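Local coordinates for protein Alpha/beta hydrolase (Pseudomonas aeruginosa PAO1, PDB 4R1D) that probably hydrolyses lipids as a calcium-binding alpha/beta hydrolase, Tle4, an effector of the H2 type VI secretion system that is complexed by the protective inhibitor Tli4, at residues N61-A66 and E112-G117; V281-G286 and E498-D503; A323-P328 and A412-E417; P337-C342 and L443-D448; A433-H438 and H519-K524. All coordinates share one frame; numbering follows the deposited sequence.

Contact 1: residues N61-A66 and E112-G117; sequences NLRNKA and EVDDQG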
# COMPACT_ATOMS: atom_id res chain seq x y z
N ASN A 61 3.47 -5.00 -4.97
CA ASN A 61 3.85 -3.95 -5.93
C ASN A 61 2.65 -3.20 -6.45
O ASN A 61 1.61 -3.81 -6.71
CB ASN A 61 4.58 -4.58 -7.11
CG ASN A 61 5.81 -5.35 -6.70
OD1 ASN A 61 6.57 -4.92 -5.82
ND2 ASN A 61 6.04 -6.50 -7.33
N LEU A 62 2.78 -1.88 -6.65
CA LEU A 62 1.67 -1.06 -7.13
C LEU A 62 2.11 -0.17 -8.27
O LEU A 62 3.27 0.27 -8.32
CB LEU A 62 1.13 -0.15 -6.02
CG LEU A 62 0.77 -0.82 -4.70
CD1 LEU A 62 0.43 0.24 -3.67
CD2 LEU A 62 -0.38 -1.81 -4.89
N ARG A 63 1.18 0.11 -9.16
CA ARG A 63 1.40 1.07 -10.21
C ARG A 63 0.23 2.04 -10.23
O ARG A 63 -0.85 1.73 -9.73
CB ARG A 63 1.52 0.36 -11.56
CG ARG A 63 0.25 -0.38 -11.97
CD ARG A 63 0.50 -1.23 -13.21
NE ARG A 63 -0.72 -1.92 -13.62
CZ ARG A 63 -0.74 -3.08 -14.26
NH1 ARG A 63 0.40 -3.72 -14.52
NH2 ARG A 63 -1.90 -3.62 -14.60
N ASN A 64 0.44 3.22 -10.81
CA ASN A 64 -0.65 4.19 -10.92
C ASN A 64 -1.74 3.60 -11.83
O ASN A 64 -1.45 3.08 -12.90
CB ASN A 64 -0.12 5.53 -11.47
CG ASN A 64 -1.22 6.58 -11.64
OD1 ASN A 64 -1.96 6.55 -12.62
ND2 ASN A 64 -1.30 7.53 -10.69
N LYS A 65 -2.99 3.67 -11.39
CA LYS A 65 -4.09 3.01 -12.07
C LYS A 65 -4.36 3.61 -13.45
O LYS A 65 -4.73 2.88 -14.39
CB LYS A 65 -5.35 3.06 -11.20
CG LYS A 65 -6.50 2.23 -11.71
CD LYS A 65 -7.79 2.52 -10.94
CE LYS A 65 -7.61 2.34 -9.46
NZ LYS A 65 -8.91 2.28 -8.71
N ALA A 66 -4.16 4.91 -13.59
CA ALA A 66 -4.37 5.59 -14.87
C ALA A 66 -3.18 5.49 -15.81
O ALA A 66 -3.35 5.21 -17.00
CB ALA A 66 -4.74 7.06 -14.66
N GLU A 112 -3.11 0.43 -8.37
CA GLU A 112 -3.57 -0.96 -8.54
C GLU A 112 -2.40 -1.93 -8.46
O GLU A 112 -1.24 -1.55 -8.64
CB GLU A 112 -4.29 -1.13 -9.89
CG GLU A 112 -3.39 -0.89 -11.08
CD GLU A 112 -4.09 -1.05 -12.43
OE1 GLU A 112 -5.33 -1.13 -12.47
OE2 GLU A 112 -3.38 -1.08 -13.45
N VAL A 113 -2.70 -3.18 -8.15
CA VAL A 113 -1.67 -4.21 -8.13
C VAL A 113 -0.87 -4.25 -9.44
O VAL A 113 -1.45 -4.17 -10.52
CB VAL A 113 -2.28 -5.59 -7.89
CG1 VAL A 113 -1.21 -6.68 -8.04
CG2 VAL A 113 -2.94 -5.63 -6.52
N ASP A 114 0.45 -4.37 -9.31
CA ASP A 114 1.36 -4.49 -10.45
C ASP A 114 1.99 -5.87 -10.39
O ASP A 114 2.76 -6.16 -9.47
CB ASP A 114 2.46 -3.41 -10.37
CG ASP A 114 3.47 -3.50 -11.51
OD1 ASP A 114 3.30 -4.35 -12.42
OD2 ASP A 114 4.44 -2.70 -11.51
N ASP A 115 1.66 -6.72 -11.36
CA ASP A 115 2.16 -8.09 -11.37
C ASP A 115 3.45 -8.28 -12.16
O ASP A 115 3.87 -9.42 -12.41
CB ASP A 115 1.07 -9.06 -11.87
CG ASP A 115 0.75 -8.89 -13.34
OD1 ASP A 115 1.26 -7.93 -13.97
OD2 ASP A 115 -0.02 -9.73 -13.87
N GLN A 116 4.09 -7.17 -12.54
CA GLN A 116 5.26 -7.23 -13.39
C GLN A 116 6.59 -7.08 -12.64
O GLN A 116 7.61 -6.73 -13.23
CB GLN A 116 5.14 -6.18 -14.51
CG GLN A 116 3.91 -6.40 -15.37
CD GLN A 116 4.02 -7.67 -16.21
OE1 GLN A 116 3.12 -8.50 -16.23
NE2 GLN A 116 5.14 -7.80 -16.91
N GLY A 117 6.57 -7.39 -11.35
CA GLY A 117 7.80 -7.40 -10.57
C GLY A 117 8.70 -8.58 -10.91
O GLY A 117 8.30 -9.51 -11.63
O HOH W 1 0.22 -6.30 -15.79
O HOH W 2 3.09 -3.24 -14.68
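Arg63 and Glu112 stand opposite each other on adjacent strands, their side chains rising from the same face of the sheet and crossing obliquely. Each CG lies between its own backbone N and carbonyl carbon (chi1 63° in both), which brings Arg63 CG within 3.8 Å of Glu112 CG. The Arg63 guanidinium then turns its NE-NH2 side to a single oxygen: NE binds Glu112 OE2 at 2.8 Å, and NH2 binds it at 3.2 Å. That oxygen lies in the guanidinium plane, but the carboxylate is rotated 58° against it; NE comes in on the anti side and NH2 from above the carboxylate, both from one face. Lys68 forms a further salt bridge with Glu112 OE2. Val113 O lies over one face of the guanidinium, 3.8 Å above its plane and offset toward the rim.

The backbone follows the antiparallel pattern of a small three-stranded sheet in which strand 62-64 is central, between 70-72 and 111-113. Across strands 62-64 and 111-113, Arg63 and Glu112 are a hydrogen-bonded pair (Arg63 N to Glu112 O 3.0 Å), while Leu62 and Val113 are a non-hydrogen-bonded pair with diverging side chains.

Past the strand end, Asp114 N binds Asn61 O at 2.9 Å, and the Asp114 side chain crosses Arg63 at about a right angle. Arg63 NH1 reaches Asp114 OD1 in a long salt bridge of 3.6 Å, supplemented by a bridging water; a second water links NH1 to Asp115 OD1. Asp114 OD1 also accepts from Gln116 N in an Asx turn, and its OD2 pairs with Arg73.

Contact 2: residues V281-G286 and E498-D503; sequences VQPATG and ETVPTD
Val500 packs closely against Pro283, and this apolar meeting is the tight part of the contact. With CG1 anti to the backbone N (chi1 177°), both methyls of Val500 rest against residues 281-283. CG2 touches Pro283 CB at 3.7 Å and also approaches Val281 O at 3.8 Å. CG1 lies 3.8 Å from Pro283 CA and has Gln282 O close by as well. The branched side chain therefore rests partly on CA and CB of Pro283 and partly beside main-chain carbonyls. Leu260 of helix 258-267 also packs on Pro283.

The loop that receives Val500 is sharply folded. Pro283 is the centre of an inverse gamma turn, closed by a weak bond from Ala284 N to Gln282 O, and it also opens a type I turn in which Gly286 N binds Pro283 O at 2.9 Å. The backbone angles of Gly286 leave no place for a CB, which would run into the preceding carbonyl oxygen.

Toward Thr285 the packing becomes looser. Thr285 OG1 and Asp503 O are 4.4 Å apart, and a water fills the step between them, 2.7 Å from Thr285 OG1 and donating to Asp503 O at 2.8 Å. The Asp503 carboxylate turns to another partner, Arg441, in a salt bridge, while Ser504 OG bonds to both Thr285 N and Gly286 O.

Where the loop following central strand 274-280 meets the start of helix 502-505, the direct contact is thus apolar and non-directional, and directional polar links come from the water and from Ser504 OG.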
# COMPACT_ATOMS: atom_id res chain seq x y z
N VAL A 281 2.43 -14.40 11.42
CA VAL A 281 2.65 -13.08 12.00
C VAL A 281 1.54 -12.05 11.81
O VAL A 281 1.81 -10.89 11.48
CB VAL A 281 4.02 -12.46 11.60
CG1 VAL A 281 5.15 -13.39 11.99
CG2 VAL A 281 4.07 -12.12 10.08
N GLN A 282 0.29 -12.46 12.04
CA GLN A 282 -0.83 -11.55 11.89
C GLN A 282 -0.87 -10.57 13.06
O GLN A 282 -0.81 -10.99 14.20
CB GLN A 282 -2.16 -12.30 11.87
CG GLN A 282 -3.33 -11.36 11.58
CD GLN A 282 -4.70 -12.04 11.60
OE1 GLN A 282 -4.85 -13.24 11.31
NE2 GLN A 282 -5.71 -11.25 11.94
N PRO A 283 -0.96 -9.28 12.77
CA PRO A 283 -1.24 -8.30 13.83
C PRO A 283 -2.77 -8.27 14.03
O PRO A 283 -3.45 -7.34 13.57
CB PRO A 283 -0.74 -7.00 13.23
CG PRO A 283 -0.97 -7.16 11.75
CD PRO A 283 -0.76 -8.64 11.45
N ALA A 284 -3.28 -9.29 14.71
CA ALA A 284 -4.70 -9.60 14.75
C ALA A 284 -5.48 -8.45 15.36
O ALA A 284 -6.62 -8.17 14.95
CB ALA A 284 -4.94 -10.90 15.56
N THR A 285 -4.86 -7.77 16.32
CA THR A 285 -5.50 -6.64 16.97
C THR A 285 -4.70 -5.36 16.72
O THR A 285 -4.92 -4.35 17.38
CB THR A 285 -5.66 -6.88 18.48
OG1 THR A 285 -4.37 -7.19 19.05
CG2 THR A 285 -6.63 -8.03 18.74
N GLY A 286 -3.77 -5.41 15.77
CA GLY A 286 -3.03 -4.20 15.43
C GLY A 286 -1.63 -4.16 16.00
O GLY A 286 -1.11 -5.18 16.45
N GLU A 498 9.37 -7.44 16.00
CA GLU A 498 9.86 -6.13 15.54
C GLU A 498 8.71 -5.24 15.08
O GLU A 498 8.73 -4.03 15.30
CB GLU A 498 10.91 -6.24 14.42
CG GLU A 498 12.09 -7.13 14.76
CD GLU A 498 13.39 -6.38 14.86
OE1 GLU A 498 13.62 -5.47 14.03
OE2 GLU A 498 14.18 -6.73 15.77
N THR A 499 7.71 -5.85 14.45
CA THR A 499 6.58 -5.09 13.94
C THR A 499 5.27 -5.38 14.67
O THR A 499 4.47 -4.47 14.89
CB THR A 499 6.38 -5.32 12.44
OG1 THR A 499 7.40 -4.62 11.72
CG2 THR A 499 5.01 -4.81 11.99
N VAL A 500 5.07 -6.64 15.05
CA VAL A 500 3.87 -7.05 15.78
C VAL A 500 4.23 -7.44 17.22
O VAL A 500 4.90 -8.43 17.44
CB VAL A 500 3.20 -8.26 15.07
CG1 VAL A 500 1.98 -8.78 15.85
CG2 VAL A 500 2.80 -7.87 13.63
N PRO A 501 3.78 -6.64 18.20
CA PRO A 501 4.04 -7.02 19.60
C PRO A 501 3.35 -8.33 19.90
O PRO A 501 2.30 -8.62 19.33
CB PRO A 501 3.39 -5.89 20.39
CG PRO A 501 3.47 -4.70 19.47
CD PRO A 501 3.22 -5.28 18.09
N THR A 502 3.91 -9.12 20.80
CA THR A 502 3.28 -10.36 21.20
C THR A 502 1.82 -10.14 21.63
O THR A 502 0.96 -10.99 21.40
CB THR A 502 4.12 -11.04 22.31
OG1 THR A 502 5.48 -11.15 21.86
CG2 THR A 502 3.59 -12.43 22.62
N ASP A 503 1.53 -8.99 22.25
CA ASP A 503 0.16 -8.61 22.60
C ASP A 503 -0.82 -9.00 21.50
O ASP A 503 -1.86 -9.59 21.74
CB ASP A 503 0.04 -7.09 22.79
CG ASP A 503 0.71 -6.59 24.05
OD1 ASP A 503 0.60 -7.28 25.08
OD2 ASP A 503 1.33 -5.50 24.01
O HOH W 3 -4.23 -8.10 21.57

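Contact 3: residues A323-P328 and A412-E417; sequences ALELAP and ANFHGE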
# COMPACT_ATOMS: atom_id res chain seq x y z
N ALA A 323 -3.48 1.22 5.77
CA ALA A 323 -2.34 1.45 6.66
C ALA A 323 -2.82 1.71 8.08
O ALA A 323 -2.28 1.14 9.04
CB ALA A 323 -1.48 2.61 6.16
N LEU A 324 -3.84 2.56 8.21
CA LEU A 324 -4.36 2.94 9.52
C LEU A 324 -5.00 1.77 10.23
O LEU A 324 -5.08 1.75 11.46
CB LEU A 324 -5.41 4.05 9.38
CG LEU A 324 -4.84 5.46 9.24
CD1 LEU A 324 -5.95 6.45 8.94
CD2 LEU A 324 -4.05 5.87 10.49
N GLU A 325 -5.48 0.79 9.46
CA GLU A 325 -6.12 -0.37 10.05
C GLU A 325 -5.16 -1.23 10.86
O GLU A 325 -5.58 -2.11 11.60
CB GLU A 325 -6.86 -1.20 8.99
CG GLU A 325 -8.22 -0.62 8.63
CD GLU A 325 -8.78 -1.16 7.33
OE1 GLU A 325 -8.18 -2.11 6.77
OE2 GLU A 325 -9.81 -0.63 6.87
N LEU A 326 -3.86 -0.97 10.74
CA LEU A 326 -2.87 -1.63 11.57
C LEU A 326 -2.86 -1.07 13.00
O LEU A 326 -2.25 -1.64 13.90
CB LEU A 326 -1.48 -1.48 10.96
CG LEU A 326 -0.27 -1.99 11.76
CD1 LEU A 326 -0.37 -3.50 11.94
CD2 LEU A 326 1.05 -1.61 11.09
N ALA A 327 -3.53 0.06 13.21
CA ALA A 327 -3.52 0.70 14.53
C ALA A 327 -4.15 -0.24 15.56
O ALA A 327 -5.06 -0.99 15.23
CB ALA A 327 -4.26 2.01 14.48
N PRO A 328 -3.65 -0.22 16.82
CA PRO A 328 -4.26 -1.08 17.84
C PRO A 328 -5.78 -0.88 17.96
O PRO A 328 -6.27 0.25 17.94
CB PRO A 328 -3.55 -0.66 19.13
CG PRO A 328 -2.17 -0.26 18.67
CD PRO A 328 -2.43 0.45 17.30
N ALA A 412 -12.38 1.95 13.26
CA ALA A 412 -12.97 1.48 14.51
C ALA A 412 -14.10 0.50 14.21
O ALA A 412 -14.25 -0.53 14.87
CB ALA A 412 -13.49 2.65 15.36
N ASN A 413 -14.87 0.82 13.18
CA ASN A 413 -16.00 -0.02 12.80
C ASN A 413 -15.52 -1.35 12.21
O ASN A 413 -16.03 -2.42 12.55
CB ASN A 413 -16.93 0.73 11.84
CG ASN A 413 -18.15 -0.08 11.45
OD1 ASN A 413 -18.92 -0.51 12.30
ND2 ASN A 413 -18.34 -0.28 10.15
N PHE A 414 -14.51 -1.29 11.35
CA PHE A 414 -13.93 -2.50 10.77
C PHE A 414 -13.30 -3.37 11.85
O PHE A 414 -13.52 -4.57 11.88
CB PHE A 414 -12.90 -2.11 9.70
CG PHE A 414 -12.20 -3.29 9.07
CD1 PHE A 414 -12.90 -4.20 8.30
CD2 PHE A 414 -10.83 -3.47 9.22
CE1 PHE A 414 -12.26 -5.28 7.69
CE2 PHE A 414 -10.18 -4.54 8.63
CZ PHE A 414 -10.90 -5.45 7.86
N HIS A 415 -12.50 -2.77 12.72
CA HIS A 415 -11.91 -3.48 13.86
C HIS A 415 -12.97 -4.21 14.67
O HIS A 415 -12.80 -5.37 15.03
CB HIS A 415 -11.20 -2.51 14.79
CG HIS A 415 -9.88 -2.04 14.27
ND1 HIS A 415 -9.20 -0.99 14.84
CD2 HIS A 415 -9.11 -2.49 13.25
CE1 HIS A 415 -8.07 -0.80 14.18
NE2 HIS A 415 -7.99 -1.69 13.21
N GLY A 416 -14.05 -3.50 15.00
CA GLY A 416 -15.13 -4.07 15.78
C GLY A 416 -15.80 -5.26 15.11
O GLY A 416 -16.06 -6.27 15.75
N GLU A 417 -16.08 -5.13 13.81
CA GLU A 417 -16.65 -6.24 13.06
C GLU A 417 -15.72 -7.43 13.01
O GLU A 417 -16.15 -8.57 13.23
CB GLU A 417 -16.98 -5.81 11.63
CG GLU A 417 -18.18 -4.90 11.55
CD GLU A 417 -18.66 -4.76 10.12
OE1 GLU A 417 -18.32 -3.77 9.47
OE2 GLU A 417 -19.38 -5.67 9.63
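The Phe414 ring and the Glu325 carboxylate lie with their planes 29° apart, while the side chains that carry them cross at about a right angle. The approach is oblique: Glu325 CD is 3.6 Å from Phe414 CD2, and Glu325 OE1 is 3.7 Å from Phe414 CE2. The neighbouring imidazole of His415, its CG set toward the turn by lying anti to the carbonyl carbon (chi1 -75°), is met at its edge, where NE2 donates to Glu325 O at 2.9 Å. This bond is nearly straight (168°) and close to the ring plane, although the donor is tilted from the carbonyl plane. Ala327 O comes obliquely to His415 CE1 at 3.2 Å. Beyond CE1, the other nitrogen, His415 ND1, is hydrogen-bonded to Tyr366 OH.

The type I turn 324-327, after helix 321-324, is in this way joined to two consecutive residues of the long helix 400-421. The chemistry implies a proton on His415 NE2 and an imidazole fixed in rotation by partners at both nitrogens. The oxygens of Glu325 have Ser214 OG and Asn215 N as partners; Asn215 starts helix 215-238, so the carboxylate faces a helix N-terminus, which would probably favour its charged form.

Contact 4: residues P337-C342 and L443-D448; sequences PWLFLC and LIWKGD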
# COMPACT_ATOMS: atom_id res chain seq x y z
N PRO A 337 -3.49 -0.27 28.57
CA PRO A 337 -2.72 0.80 27.91
C PRO A 337 -1.40 0.33 27.31
O PRO A 337 -0.81 -0.66 27.75
CB PRO A 337 -2.47 1.80 29.04
CG PRO A 337 -2.52 0.97 30.29
CD PRO A 337 -3.60 -0.05 30.02
N TRP A 338 -0.96 1.05 26.28
CA TRP A 338 0.31 0.78 25.61
C TRP A 338 1.10 2.06 25.36
O TRP A 338 2.23 2.01 24.92
CB TRP A 338 0.06 0.03 24.30
CG TRP A 338 -0.96 0.66 23.38
CD1 TRP A 338 -2.28 0.35 23.30
CD2 TRP A 338 -0.72 1.68 22.40
NE1 TRP A 338 -2.89 1.11 22.32
CE2 TRP A 338 -1.95 1.94 21.76
CE3 TRP A 338 0.41 2.39 22.00
CZ2 TRP A 338 -2.09 2.88 20.74
CZ3 TRP A 338 0.27 3.34 20.98
CH2 TRP A 338 -0.97 3.57 20.37
N LEU A 339 0.49 3.21 25.65
CA LEU A 339 1.16 4.47 25.41
C LEU A 339 1.35 5.13 26.75
O LEU A 339 0.37 5.49 27.40
CB LEU A 339 0.30 5.38 24.52
CG LEU A 339 0.82 6.81 24.30
CD1 LEU A 339 2.16 6.82 23.57
CD2 LEU A 339 -0.19 7.66 23.54
N PHE A 340 2.60 5.26 27.17
CA PHE A 340 2.90 5.68 28.54
C PHE A 340 3.66 6.99 28.59
O PHE A 340 4.68 7.17 27.92
CB PHE A 340 3.72 4.60 29.25
CG PHE A 340 3.10 3.24 29.22
CD1 PHE A 340 2.13 2.88 30.16
CD2 PHE A 340 3.46 2.31 28.25
CE1 PHE A 340 1.56 1.63 30.14
CE2 PHE A 340 2.89 1.06 28.22
CZ PHE A 340 1.93 0.71 29.17
N LEU A 341 3.18 7.92 29.41
CA LEU A 341 3.86 9.17 29.65
C LEU A 341 4.55 9.07 31.01
O LEU A 341 3.88 8.99 32.03
CB LEU A 341 2.86 10.32 29.65
CG LEU A 341 2.46 10.98 28.32
CD1 LEU A 341 2.41 10.01 27.13
CD2 LEU A 341 1.14 11.73 28.46
N CYS A 342 5.88 9.06 31.01
CA CYS A 342 6.66 8.79 32.22
C CYS A 342 7.60 9.93 32.55
O CYS A 342 7.95 10.74 31.68
CB CYS A 342 7.50 7.52 32.04
SG CYS A 342 6.55 6.03 31.67
N LEU A 443 5.06 1.99 24.25
CA LEU A 443 5.40 3.22 23.58
C LEU A 443 5.54 4.24 24.69
O LEU A 443 4.54 4.62 25.31
CB LEU A 443 4.30 3.60 22.61
CG LEU A 443 4.67 4.53 21.45
CD1 LEU A 443 5.40 5.76 21.97
CD2 LEU A 443 5.53 3.79 20.45
N ILE A 444 6.76 4.68 24.95
CA ILE A 444 7.04 5.52 26.12
C ILE A 444 7.57 6.90 25.76
O ILE A 444 8.58 7.02 25.07
CB ILE A 444 8.07 4.85 27.04
CG1 ILE A 444 7.57 3.49 27.51
CG2 ILE A 444 8.39 5.77 28.23
CD1 ILE A 444 8.71 2.51 27.86
N TRP A 445 6.89 7.93 26.24
CA TRP A 445 7.40 9.29 26.16
C TRP A 445 7.97 9.57 27.53
O TRP A 445 7.23 9.60 28.52
CB TRP A 445 6.26 10.28 25.93
CG TRP A 445 5.76 10.43 24.53
CD1 TRP A 445 4.59 9.93 24.01
CD2 TRP A 445 6.36 11.19 23.48
NE1 TRP A 445 4.44 10.32 22.70
CE2 TRP A 445 5.52 11.09 22.35
CE3 TRP A 445 7.53 11.95 23.38
CZ2 TRP A 445 5.82 11.71 21.14
CZ3 TRP A 445 7.83 12.57 22.18
CH2 TRP A 445 6.98 12.43 21.07
N LYS A 446 9.28 9.77 27.61
CA LYS A 446 9.92 10.00 28.89
C LYS A 446 10.39 11.45 28.98
O LYS A 446 11.08 11.94 28.09
CB LYS A 446 11.10 9.04 29.05
CG LYS A 446 11.83 9.17 30.37
CD LYS A 446 13.05 8.27 30.40
CE LYS A 446 12.69 6.85 30.78
NZ LYS A 446 13.89 6.09 31.23
N GLY A 447 9.99 12.15 30.04
CA GLY A 447 10.33 13.55 30.18
C GLY A 447 9.23 14.34 30.86
O GLY A 447 8.25 13.77 31.33
N ASP A 448 9.37 15.66 30.89
CA ASP A 448 8.43 16.53 31.59
C ASP A 448 7.51 17.26 30.62
O ASP A 448 7.94 18.15 29.90
CB ASP A 448 9.20 17.54 32.46
CG ASP A 448 8.29 18.57 33.09
OD1 ASP A 448 7.10 18.27 33.29
OD2 ASP A 448 8.77 19.68 33.39
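Trp445 and Leu341 form a parallel bridge pair, and their side chains run side by side in the same direction. At its root, Trp445 CB lies 4.0 Å from both Phe340 O and Leu341 CD1. CG is anti to the carbonyl carbon (chi1 -81°), and the next ring atom, CD1, meets the leucines of the neighbouring strand: Leu341 CD1 at 3.8 Å and Leu339 CD1 at 4.0 Å, both oblique to the indole. Further out, Trp445 NE1 bonds to Tyr291 OH of helix 289-296, Trp375 makes an edge-to-face contact with the indole, and the Tyr467 ring meets it with planes at about 55°.

Leu339 CD1 also packs on Leu443 CD1 at 3.8 Å, continuing the apolar row on this face. On the other face, Cys342 SG touches Ile444 CG2 at 3.9 Å, and Phe340 CD2 lies 4.3 Å from Ile444 CG1. Five backbone bonds alternate between the strands, the first Leu443 N to Trp338 O.

Before its strand, Trp338 joins Leu339 opposite Tyr359 in a classic beta bulge. The regular ladder of strands 339-342 and 443-446, inclined at 18°, is the parallel central pair of a mixed four-stranded sheet, separate from the main parallel sheet of the alpha/beta hydrolase fold.

Contact 5: residues A433-H438 and H519-K524; sequences ADDSRH and HGSKGK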
# COMPACT_ATOMS: atom_id res chain seq x y z
N ALA A 433 7.29 -14.27 19.00
CA ALA A 433 7.12 -13.76 20.34
C ALA A 433 8.47 -13.83 21.04
O ALA A 433 8.80 -14.83 21.67
CB ALA A 433 6.11 -14.59 21.09
N ASP A 434 9.25 -12.77 20.91
CA ASP A 434 10.62 -12.81 21.40
C ASP A 434 10.95 -11.53 22.12
O ASP A 434 10.76 -10.43 21.59
CB ASP A 434 11.59 -13.03 20.25
CG ASP A 434 12.95 -13.51 20.72
OD1 ASP A 434 13.71 -12.70 21.28
OD2 ASP A 434 13.26 -14.70 20.53
N ASP A 435 11.45 -11.66 23.34
CA ASP A 435 11.75 -10.48 24.15
C ASP A 435 13.03 -9.76 23.73
O ASP A 435 13.33 -8.70 24.27
CB ASP A 435 11.78 -10.85 25.64
CG ASP A 435 10.38 -10.92 26.23
OD1 ASP A 435 9.60 -9.98 26.00
OD2 ASP A 435 10.07 -11.90 26.93
N SER A 436 13.76 -10.31 22.76
CA SER A 436 14.91 -9.59 22.20
C SER A 436 14.52 -8.67 21.04
O SER A 436 15.37 -8.07 20.39
CB SER A 436 16.04 -10.54 21.79
OG SER A 436 15.73 -11.19 20.57
N ARG A 437 13.22 -8.56 20.78
CA ARG A 437 12.74 -7.65 19.75
C ARG A 437 11.66 -6.77 20.37
O ARG A 437 10.51 -7.19 20.45
CB ARG A 437 12.18 -8.44 18.57
CG ARG A 437 13.17 -9.43 18.00
CD ARG A 437 12.70 -9.98 16.68
NE ARG A 437 13.61 -10.98 16.11
CZ ARG A 437 14.61 -10.71 15.28
NH1 ARG A 437 14.87 -9.46 14.92
NH2 ARG A 437 15.36 -11.69 14.81
N HIS A 438 12.05 -5.59 20.83
CA HIS A 438 11.17 -4.77 21.67
C HIS A 438 9.87 -4.39 20.97
O HIS A 438 8.83 -4.25 21.62
CB HIS A 438 11.90 -3.53 22.21
CG HIS A 438 12.00 -2.39 21.25
ND1 HIS A 438 13.00 -2.30 20.30
CD2 HIS A 438 11.26 -1.26 21.11
CE1 HIS A 438 12.84 -1.19 19.60
NE2 HIS A 438 11.79 -0.54 20.08
N HIS A 519 6.48 -18.69 18.37
CA HIS A 519 7.88 -18.88 18.01
C HIS A 519 8.79 -17.86 18.69
O HIS A 519 8.47 -16.68 18.75
CB HIS A 519 8.07 -18.85 16.48
CG HIS A 519 7.43 -20.00 15.77
ND1 HIS A 519 6.80 -19.87 14.55
CD2 HIS A 519 7.32 -21.31 16.11
CE1 HIS A 519 6.32 -21.04 14.18
NE2 HIS A 519 6.62 -21.93 15.11
N GLY A 520 9.93 -18.32 19.18
CA GLY A 520 10.86 -17.41 19.82
C GLY A 520 10.97 -17.62 21.32
O GLY A 520 10.48 -18.61 21.86
N SER A 521 11.61 -16.66 21.99
CA SER A 521 11.98 -16.81 23.39
C SER A 521 10.80 -17.02 24.34
O SER A 521 10.96 -17.64 25.40
CB SER A 521 12.80 -15.61 23.83
OG SER A 521 11.96 -14.49 24.06
N LYS A 522 9.63 -16.51 23.98
CA LYS A 522 8.45 -16.63 24.85
C LYS A 522 7.63 -17.89 24.60
O LYS A 522 6.62 -18.12 25.25
CB LYS A 522 7.57 -15.38 24.74
CG LYS A 522 8.34 -14.08 24.95
CD LYS A 522 7.45 -12.85 24.83
CE LYS A 522 6.46 -12.71 25.99
NZ LYS A 522 7.17 -12.53 27.30
N GLY A 523 8.06 -18.69 23.64
CA GLY A 523 7.42 -19.96 23.37
C GLY A 523 8.23 -21.12 23.92
O GLY A 523 9.23 -20.90 24.61
N LYS A 524 7.80 -22.34 23.62
CA LYS A 524 8.47 -23.54 24.11
C LYS A 524 8.76 -24.51 22.97
O LYS A 524 8.34 -24.28 21.83
CB LYS A 524 7.59 -24.25 25.14
CG LYS A 524 7.22 -23.41 26.36
CD LYS A 524 8.44 -23.04 27.18
CE LYS A 524 8.07 -22.15 28.37
NZ LYS A 524 9.26 -21.73 29.17
O HOH W 4 11.40 -14.24 26.71
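With Asp434 CG anti to its backbone N (chi1 -162°) and Ser521 OG held between its own N and carbonyl carbon (chi1 77°), two turns interlock through reciprocal bonds. Ser521 N donates to Asp434 OD2 at 2.9 Å from above the carboxylate plane; in return, Asp435 N donates to Ser521 OG at 3.0 Å. Gly532 N also bonds Asp434 OD2. Asp434 OD1 takes Ser436 N on its anti lone pair (an Asx turn) and Ser436 OG from above the plane.

Lys522, bent at chi3 and chi4, crosses Asp435 at about a right angle. Its NZ meets Asp435 OD2 on the syn side in a 3.0 Å salt bridge. Asp435 OD1 is hydrogen-bonded to Ser494 OG, which also bonds Lys522 NZ, as does Ala491 O. A water spans Asp435 OD2 and Ser521 OG. Main-chain bonds add Ala433 N to His519 O at 2.7 Å and Lys522 N to Ala433 O at 3.0 Å. Gly520 has backbone angles (phi 111°) that call for glycine, and passes close to Ala433 O.

Both loops leave the C-terminal ends of neighbouring parallel strands, 427-432 and the outermost 515-519; Thr502 of helix 502-505 touches Ala433 and Lys522.

Overall arrangement
Contact 1 closes first along the chain, in the small antiparallel sheet, before any of the others opens; its centre is about 40 Å from that of contact 4, across the chain's centre. Contacts 3 and 4, which cross each other along the chain, fall within the long loop closed by contact 2, whereas contact 5 crosses contacts 2 and 4. Contacts 2 and 5, centres about 12 Å apart, gather loops after strands of the main parallel sheet round helix 502-505 and share the Glu498-Arg437 salt bridge. Contact 3 packs on contact 2 through Leu326 and Pro283, and on contact 4 through Pro328 and Trp338, so the separate mixed sheet of contact 4 is linked to the hydrolase core through contact 3.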